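Local structure of YPM (Yersinia pseudotuberculosis, 1PM4) at residues A7-T12 with S111-K116; G17-I22 with S96-D101; G32-V37 with L51-G56. The protein acts as a superantigen, a bacterial mitogen that probably stimulates T cells. All blocks are in the same frame, centred on the assembly; numbering follows the deposited sequence.

Contact 1: A7-T12 with S111-K116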
loop_
_atom_site.group_PDB
_atom_site.type_symbol
_atom_site.label_atom_id
_atom_site.label_comp_id
_atom_site.label_asym_id
_atom_site.label_seq_id
_atom_site.Cartn_x
_atom_site.Cartn_y
_atom_site.Cartn_z
ATOM N N ALA A 7 17.658 -15.064 -2.726
ATOM C CA ALA A 7 19.046 -14.954 -2.266
ATOM C C ALA A 7 19.064 -14.459 -0.859
ATOM O O ALA A 7 18.076 -13.867 -0.421
ATOM C CB ALA A 7 19.793 -13.949 -3.090
ATOM N N THR A 8 20.214 -14.535 -0.200
ATOM C CA THR A 8 20.352 -13.906 1.115
ATOM C C THR A 8 21.521 -12.952 1.123
ATOM O O THR A 8 22.656 -13.342 0.826
ATOM C CB THR A 8 20.566 -14.983 2.218
ATOM O OG1 THR A 8 19.406 -15.840 2.284
ATOM C CG2 THR A 8 20.729 -14.318 3.607
ATOM N N TYR A 9 21.241 -11.687 1.417
ATOM C CA TYR A 9 22.239 -10.661 1.617
ATOM C C TYR A 9 22.534 -10.579 3.092
ATOM O O TYR A 9 21.593 -10.487 3.899
ATOM C CB TYR A 9 21.719 -9.322 1.141
ATOM C CG TYR A 9 21.418 -9.281 -0.375
ATOM C CD1 TYR A 9 22.374 -8.891 -1.274
ATOM C CD2 TYR A 9 20.190 -9.650 -0.854
ATOM C CE1 TYR A 9 22.087 -8.870 -2.612
ATOM C CE2 TYR A 9 19.872 -9.634 -2.176
ATOM C CZ TYR A 9 20.843 -9.273 -3.069
ATOM O OH TYR A 9 20.609 -9.238 -4.440
ATOM N N THR A 10 23.816 -10.541 3.434
ATOM C CA THR A 10 24.197 -10.474 4.838
ATOM C C THR A 10 25.116 -9.276 5.008
ATOM O O THR A 10 25.899 -8.898 4.081
ATOM C CB THR A 10 24.826 -11.840 5.276
ATOM O OG1 THR A 10 23.858 -12.936 5.205
ATOM C CG2 THR A 10 25.244 -11.821 6.725
ATOM N N GLY A 11 25.045 -8.619 6.152
ATOM C CA GLY A 11 25.954 -7.543 6.453
ATOM C C GLY A 11 25.781 -7.058 7.875
ATOM O O GLY A 11 25.225 -7.763 8.729
ATOM N N THR A 12 26.299 -5.856 8.111
ATOM C CA THR A 12 26.196 -5.203 9.388
ATOM C C THR A 12 25.719 -3.793 9.141
ATOM O O THR A 12 26.170 -3.176 8.166
ATOM C CB THR A 12 27.614 -5.138 10.012
ATOM O OG1 THR A 12 28.127 -6.488 10.197
ATOM C CG2 THR A 12 27.563 -4.546 11.371
ATOM N N SER A 111 27.212 -5.561 -6.446
ATOM C CA SER A 111 26.716 -4.255 -6.850
ATOM C C SER A 111 25.220 -4.063 -6.492
ATOM O O SER A 111 24.696 -2.987 -6.647
ATOM C CB SER A 111 27.004 -4.029 -8.353
ATOM O OG SER A 111 26.229 -4.872 -9.140
ATOM N N ASP A 112 24.551 -5.107 -5.988
ATOM C CA ASP A 112 23.162 -4.959 -5.586
ATOM C C ASP A 112 23.079 -4.052 -4.354
ATOM O O ASP A 112 22.055 -3.466 -4.140
ATOM C CB ASP A 112 22.476 -6.305 -5.272
ATOM C CG ASP A 112 22.436 -7.277 -6.455
ATOM O OD1 ASP A 112 22.599 -6.865 -7.663
ATOM O OD2 ASP A 112 22.204 -8.497 -6.275
ATOM N N VAL A 113 24.122 -4.052 -3.527
ATOM C CA VAL A 113 24.185 -3.188 -2.328
ATOM C C VAL A 113 24.550 -1.801 -2.787
ATOM O O VAL A 113 25.670 -1.542 -3.254
ATOM C CB VAL A 113 25.155 -3.706 -1.254
ATOM C CG1 VAL A 113 25.034 -2.832 -0.021
ATOM C CG2 VAL A 113 24.758 -5.129 -0.876
ATOM N N LEU A 114 23.566 -0.922 -2.752
ATOM C CA LEU A 114 23.729 0.442 -3.212
ATOM C C LEU A 114 24.595 1.237 -2.271
ATOM O O LEU A 114 24.626 1.025 -1.030
ATOM C CB LEU A 114 22.373 1.157 -3.334
ATOM C CG LEU A 114 21.458 0.526 -4.377
ATOM C CD1 LEU A 114 20.168 1.302 -4.332
ATOM C CD2 LEU A 114 22.083 0.483 -5.842
ATOM N N THR A 115 25.327 2.177 -2.840
ATOM C CA THR A 115 26.069 3.078 -1.993
ATOM C C THR A 115 25.184 4.094 -1.343
ATOM O O THR A 115 25.555 4.675 -0.319
ATOM C CB THR A 115 27.195 3.841 -2.748
ATOM O OG1 THR A 115 26.620 4.632 -3.791
ATOM C CG2 THR A 115 28.149 2.948 -3.366
ATOM N N LYS A 116 24.013 4.335 -1.916
ATOM C CA LYS A 116 23.111 5.306 -1.399
ATOM C C LYS A 116 21.655 4.972 -1.635
ATOM O O LYS A 116 21.323 4.365 -2.657
ATOM C CB LYS A 116 23.463 6.672 -1.966
ATOM C CG LYS A 116 23.066 6.913 -3.389
ATOM C CD LYS A 116 23.239 8.512 -3.697
ATOM C CE LYS A 116 22.129 9.388 -2.990
ATOM N NZ LYS A 116 22.597 10.331 -1.824
#

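Contact 2: G17-I22 with S96-D101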
loop_
_atom_site.group_PDB
_atom_site.type_symbol
_atom_site.label_atom_id
_atom_site.label_comp_id
_atom_site.label_asym_id
_atom_site.label_seq_id
_atom_site.Cartn_x
_atom_site.Cartn_y
_atom_site.Cartn_z
ATOM N N GLY A 17 21.603 3.605 10.802
ATOM C CA GLY A 17 21.970 3.590 9.402
ATOM C C GLY A 17 20.834 3.099 8.499
ATOM O O GLY A 17 19.810 2.510 8.969
ATOM N N GLU A 18 20.999 3.330 7.204
ATOM C CA GLU A 18 20.081 2.804 6.218
ATOM C C GLU A 18 20.906 2.160 5.123
ATOM O O GLU A 18 21.948 2.741 4.730
ATOM C CB GLU A 18 19.121 3.838 5.673
ATOM C CG GLU A 18 19.723 5.113 5.167
ATOM C CD GLU A 18 18.711 6.089 4.580
ATOM O OE1 GLU A 18 17.701 6.292 5.278
ATOM O OE2 GLU A 18 18.958 6.740 3.521
ATOM N N VAL A 19 20.481 1.011 4.636
ATOM C CA VAL A 19 21.177 0.297 3.577
ATOM C C VAL A 19 20.133 -0.073 2.542
ATOM O O VAL A 19 19.061 -0.576 2.915
ATOM C CB VAL A 19 21.838 -0.985 4.141
ATOM C CG1 VAL A 19 22.316 -1.861 2.994
ATOM C CG2 VAL A 19 23.040 -0.655 5.052
ATOM N N CYS A 20 20.402 0.226 1.250
ATOM C CA CYS A 20 19.481 -0.094 0.187
ATOM C C CYS A 20 20.079 -1.121 -0.772
ATOM O O CYS A 20 21.274 -1.008 -1.155
ATOM C CB CYS A 20 19.078 1.165 -0.588
ATOM S SG CYS A 20 17.881 2.182 0.251
ATOM N N ILE A 21 19.253 -2.090 -1.133
ATOM C CA ILE A 21 19.638 -3.206 -1.973
ATOM C C ILE A 21 18.696 -3.195 -3.173
ATOM O O ILE A 21 17.470 -3.179 -3.037
ATOM C CB ILE A 21 19.606 -4.543 -1.175
ATOM C CG1 ILE A 21 20.643 -4.470 -0.050
ATOM C CG2 ILE A 21 19.884 -5.759 -2.121
ATOM C CD1 ILE A 21 20.691 -5.656 0.802
ATOM N N ILE A 22 19.286 -3.130 -4.359
ATOM C CA ILE A 22 18.486 -3.065 -5.577
ATOM C C ILE A 22 18.272 -4.486 -6.197
ATOM O O ILE A 22 19.117 -5.339 -6.131
ATOM C CB ILE A 22 19.139 -2.110 -6.592
ATOM C CG1 ILE A 22 18.229 -1.836 -7.775
ATOM C CG2 ILE A 22 20.390 -2.636 -7.103
ATOM C CD1 ILE A 22 18.632 -0.480 -8.429
ATOM N N SER A 96 24.215 -3.568 14.294
ATOM C CA SER A 96 23.621 -4.895 14.244
ATOM C C SER A 96 23.917 -5.671 12.966
ATOM O O SER A 96 23.969 -5.090 11.894
ATOM C CB SER A 96 22.103 -4.769 14.319
ATOM O OG SER A 96 21.654 -4.014 15.447
ATOM N N ASN A 97 24.029 -7.001 13.081
ATOM C CA ASN A 97 23.980 -7.860 11.894
ATOM C C ASN A 97 22.638 -7.670 11.200
ATOM O O ASN A 97 21.613 -7.417 11.857
ATOM C CB ASN A 97 24.079 -9.334 12.351
ATOM C CG ASN A 97 23.582 -10.331 11.307
ATOM O OD1 ASN A 97 22.377 -10.743 11.267
ATOM N ND2 ASN A 97 24.535 -10.751 10.416
ATOM N N TYR A 98 22.625 -7.818 9.886
ATOM C CA TYR A 98 21.363 -8.095 9.186
ATOM C C TYR A 98 21.516 -9.226 8.178
ATOM O O TYR A 98 22.633 -9.533 7.724
ATOM C CB TYR A 98 20.843 -6.835 8.484
ATOM C CG TYR A 98 21.636 -6.454 7.227
ATOM C CD1 TYR A 98 21.303 -6.930 5.982
ATOM C CD2 TYR A 98 22.681 -5.531 7.303
ATOM C CE1 TYR A 98 22.062 -6.636 4.889
ATOM C CE2 TYR A 98 23.379 -5.153 6.202
ATOM C CZ TYR A 98 23.046 -5.693 4.956
ATOM O OH TYR A 98 23.799 -5.352 3.810
ATOM N N SER A 99 20.412 -9.846 7.845
ATOM C CA SER A 99 20.327 -10.709 6.687
ATOM C C SER A 99 18.991 -10.442 6.020
ATOM O O SER A 99 17.956 -10.297 6.677
ATOM C CB SER A 99 20.547 -12.211 7.020
ATOM O OG SER A 99 19.520 -12.760 7.837
ATOM N N LEU A 100 19.002 -10.330 4.705
ATOM C CA LEU A 100 17.774 -10.079 3.947
ATOM C C LEU A 100 17.647 -11.268 2.966
ATOM O O LEU A 100 18.479 -11.408 2.076
ATOM C CB LEU A 100 17.940 -8.806 3.159
ATOM C CG LEU A 100 16.686 -8.414 2.390
ATOM C CD1 LEU A 100 15.565 -7.999 3.293
ATOM C CD2 LEU A 100 16.947 -7.343 1.343
ATOM N N ASP A 101 16.611 -12.045 3.117
ATOM C CA ASP A 101 16.235 -13.021 2.127
ATOM C C ASP A 101 15.320 -12.330 1.147
ATOM O O ASP A 101 14.333 -11.698 1.557
ATOM C CB ASP A 101 15.480 -14.148 2.744
ATOM C CG ASP A 101 16.231 -14.899 3.779
ATOM O OD1 ASP A 101 17.472 -14.853 3.888
ATOM O OD2 ASP A 101 15.569 -15.545 4.623
#

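Contact 3: G32-V37 with L51-G56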
loop_
_atom_site.group_PDB
_atom_site.type_symbol
_atom_site.label_atom_id
_atom_site.label_comp_id
_atom_site.label_asym_id
_atom_site.label_seq_id
_atom_site.Cartn_x
_atom_site.Cartn_y
_atom_site.Cartn_z
ATOM N N GLY A 32 5.172 -11.673 -11.251
ATOM C CA GLY A 32 4.934 -12.613 -10.171
ATOM C C GLY A 32 5.180 -11.960 -8.833
ATOM O O GLY A 32 5.027 -10.744 -8.714
ATOM N N GLU A 33 5.531 -12.744 -7.830
ATOM C CA GLU A 33 5.613 -12.227 -6.494
ATOM C C GLU A 33 7.076 -11.815 -6.181
ATOM O O GLU A 33 8.045 -12.505 -6.488
ATOM C CB GLU A 33 5.099 -13.253 -5.460
ATOM C CG GLU A 33 5.354 -12.955 -3.960
ATOM C CD GLU A 33 5.091 -14.170 -3.042
ATOM O OE1 GLU A 33 3.911 -14.561 -2.920
ATOM O OE2 GLU A 33 6.043 -14.752 -2.444
ATOM N N LEU A 34 7.196 -10.687 -5.550
ATOM C CA LEU A 34 8.421 -10.263 -4.943
ATOM C C LEU A 34 8.234 -10.641 -3.489
ATOM O O LEU A 34 7.156 -10.427 -2.939
ATOM C CB LEU A 34 8.553 -8.770 -5.085
ATOM C CG LEU A 34 8.992 -8.204 -6.405
ATOM C CD1 LEU A 34 9.046 -6.681 -6.300
ATOM C CD2 LEU A 34 10.370 -8.763 -6.787
ATOM N N TYR A 35 9.260 -11.198 -2.869
ATOM C CA TYR A 35 9.224 -11.615 -1.458
ATOM C C TYR A 35 10.516 -11.159 -0.842
ATOM O O TYR A 35 11.573 -11.220 -1.469
ATOM C CB TYR A 35 9.081 -13.124 -1.376
ATOM C CG TYR A 35 9.442 -13.720 -0.066
ATOM C CD1 TYR A 35 8.478 -13.987 0.849
ATOM C CD2 TYR A 35 10.762 -14.012 0.265
ATOM C CE1 TYR A 35 8.794 -14.535 2.074
ATOM C CE2 TYR A 35 11.086 -14.534 1.486
ATOM C CZ TYR A 35 10.107 -14.792 2.384
ATOM O OH TYR A 35 10.342 -15.344 3.630
ATOM N N ALA A 36 10.448 -10.684 0.392
ATOM C CA ALA A 36 11.661 -10.469 1.162
ATOM C C ALA A 36 11.315 -10.536 2.620
ATOM O O ALA A 36 10.195 -10.318 3.006
ATOM C CB ALA A 36 12.345 -9.129 0.842
ATOM N N VAL A 37 12.293 -10.923 3.412
ATOM C CA VAL A 37 12.156 -10.871 4.912
ATOM C C VAL A 37 13.501 -10.488 5.455
ATOM O O VAL A 37 14.534 -10.985 4.992
ATOM C CB VAL A 37 11.649 -12.181 5.539
ATOM C CG1 VAL A 37 12.592 -13.328 5.240
ATOM C CG2 VAL A 37 11.335 -11.973 6.997
ATOM N N LEU A 51 9.850 -1.623 0.841
ATOM C CA LEU A 51 9.897 -1.873 -0.583
ATOM C C LEU A 51 9.578 -0.610 -1.357
ATOM O O LEU A 51 8.505 0.013 -1.173
ATOM C CB LEU A 51 8.916 -3.022 -0.949
ATOM C CG LEU A 51 8.784 -3.288 -2.474
ATOM C CD1 LEU A 51 10.135 -3.601 -3.231
ATOM C CD2 LEU A 51 7.779 -4.345 -2.720
ATOM N N LEU A 52 10.551 -0.173 -2.165
ATOM C CA LEU A 52 10.342 0.938 -3.061
ATOM C C LEU A 52 10.307 0.468 -4.510
ATOM O O LEU A 52 11.053 -0.464 -4.900
ATOM C CB LEU A 52 11.422 1.939 -2.865
ATOM C CG LEU A 52 11.732 2.354 -1.406
ATOM C CD1 LEU A 52 13.139 2.862 -1.430
ATOM C CD2 LEU A 52 10.818 3.373 -1.034
ATOM N N ARG A 53 9.487 1.140 -5.307
ATOM C CA ARG A 53 9.446 0.921 -6.753
ATOM C C ARG A 53 9.753 2.183 -7.521
ATOM O O ARG A 53 9.393 3.264 -7.089
ATOM C CB ARG A 53 8.103 0.313 -7.198
ATOM C CG ARG A 53 8.384 -0.934 -8.085
ATOM C CD ARG A 53 7.181 -1.733 -8.666
ATOM N NE ARG A 53 7.479 -3.119 -9.112
ATOM C CZ ARG A 53 8.611 -3.529 -9.700
ATOM N NH1 ARG A 53 9.618 -2.707 -9.927
ATOM N NH2 ARG A 53 8.747 -4.797 -10.054
ATOM N N ASN A 54 10.404 2.053 -8.675
ATOM C CA ASN A 54 10.581 3.192 -9.549
ATOM C C ASN A 54 9.287 3.339 -10.362
ATOM O O ASN A 54 8.865 2.436 -11.063
ATOM C CB ASN A 54 11.793 3.049 -10.459
ATOM C CG ASN A 54 12.338 4.413 -10.938
ATOM O OD1 ASN A 54 13.555 4.596 -11.178
ATOM N ND2 ASN A 54 11.426 5.385 -11.065
ATOM N N VAL A 55 8.679 4.495 -10.263
ATOM C CA VAL A 55 7.238 4.651 -10.512
ATOM C C VAL A 55 6.816 4.752 -11.995
ATOM O O VAL A 55 5.908 4.003 -12.465
ATOM C CB VAL A 55 6.748 5.851 -9.686
ATOM C CG1 VAL A 55 5.429 6.406 -10.180
ATOM C CG2 VAL A 55 6.626 5.413 -8.239
ATOM N N GLY A 56 7.419 5.707 -12.692
ATOM C CA GLY A 56 7.337 5.760 -14.149
ATOM C C GLY A 56 8.493 6.545 -14.754
ATOM O O GLY A 56 8.342 7.195 -15.798
#

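Contact 1: A7-T12 with S111-K116
The Tyr9 ring meets Asp112 OD2 at its hydroxyl edge, close to the plane of the ring, while CG2 of Val113 approaches obliquely, lying 4.5 Å from Tyr9 CD1. The contact sits on one flank of the jelly roll, where the chain after strand 96-103 passes the edge strand 6-13. Tyr9 OH is the donor to Asp112 OD2 at a short 2.5 Å. The hydroxyl reaches the anti side of that oxygen, 31° out of the carboxylate plane. Ring and carboxylate are turned well away from each other, with 63° between their planes, and the two side chains cross at about a right angle. The Tyr9 ring leans back on the N side of its backbone (chi1 -63°), which carries the hydroxyl across from the strand.

The carboxylate has other partners. OD2 also accepts from the backbone N of Glu109, and OD1 forms a salt bridge with Lys25 NZ. Those bonds restrict its rotation, and the lysine would be expected to help keep it ionised. Backbone bonds from Asp112 to Ile22 and from Leu114 to Cys20 lay the 111-116 segment along strand 18-23, so Tyr9 ties the two sheets together through this tail. A van der Waals contact accompanies the polar bond: Asp112 CB rests 3.7 Å from Tyr9 CE1.

Contact 2: G17-I22 with S96-D101
Ile21 and Leu100 reach toward each other, tip to tip, across the interior of the jelly roll, a sandwich of two antiparallel sheets. Strand 18-22 belongs to one sheet and strand 96-101 to the other. Their axes are 10.7 Å apart at closest and cross at only -25°, so the strands run nearly the same way, the aligned facing familiar from β-sandwiches, with side chains filling the gap between them.

From its CB, which points toward strand 96-101, Ile21 branches two ways. CG2 turns to edge strand 6-13 of the facing sheet, against the ring of Tyr9. CG1 takes the position anti to the carbonyl carbon (chi1 -63°), and the chain then continues fully extended to CD1. This last methyl does the touching across the sandwich: it is 4.1 Å from Leu100 CD2 and 4.4 Å from CE1 of Tyr98, coming at that ring obliquely.

Tyr98 also reaches Val19, two residues before Ile21 on strand 18-22. Its CG sits between the backbone N and the carbonyl carbon (chi1 73°), and from there the ring extends between the sheets. Val19 crosses it at about a right angle, also obliquely to the ring, using the methyl anti to its own backbone N. Trp86 beside Leu100 and Ile88 beside Tyr98, both from strand 84-90, continue this apolar interior. Cys20, between Val19 and Ile21, sends its CB the opposite way, and its disulfide to Cys117 fastens the C-terminal tail to the outer surface of the sheet. Inside, the phenol end of Tyr98 ends against a methyl, with OH 3.9 Å from CG1 of Val19.

Contact 3: G32-V37 with L51-G56
Leu34 CD1 is the single atom through which strand 32-37 meets strand 51-54. It approaches the branched end of Leu51, 4.5 Å from CD2 and equally 4.5 Å from CD1, so it is set against both methyls of that leucine rather than one. On another side it comes to 4.2 Å from NH2 of Arg53, oblique to the guanidinium group. These are van der Waals contacts at comfortable spacing. Leu34 gets its methyl there by being stretched out: CD1 is anti to CA, with chi2 180°, so the side chain spans much of the gap between the sheets.

Arg53 is a buried charged residue whose CB points toward strand 32-37. Its chi1 of -129° departs from a staggered value, after which CG and CD run on in extended form and carry the guanidinium past Leu34. The charge is answered from outside the two segments. NE forms a salt bridge with Asp76 OD2, on strand 72-78 of the sheet that holds Leu34, and NH1 donates to the carbonyl O of Leu82. Held at two of its nitrogens, the group is restrained from turning, which leaves NH2 beside the leucine methyl.

Three aromatic residues and an isoleucine pack on this first shell. Trp84 touches both Leu34 and Arg53, Tyr74 and Ile63 each touch Leu51 and Arg53, and Trp86 adjoins Leu51. On the reverse of strand 47-54, Leu52 packs on Glu75 of a second subunit, so the same strand serves the interior and the assembly. Apolar side chains meeting in this way between two four-stranded antiparallel sheets form part of the interior of the jelly-roll sandwich.

In the fold
Contacts 1 and 2 adjoin, with centres 6 Å apart; contact 3 lies on the opposite side of the chain's centre, about 16 Å from contact 1 and 15 Å from contact 2, centre to centre. Strand 96-103 connects them within one sheet. On one flank it pairs with strand 6-13, where Tyr9 O is 2.7 Å from Leu100 N; on the other it pairs with strand 32-39, where Asp101 O is 2.9 Å from Val37 N. Along the chain the three are nested, contact 3 within the loop closed by contact 2, itself within that of contact 1. All three are buried: contacts 2 and 3 pack between the sheets, and contact 1 adds a hydrogen bond.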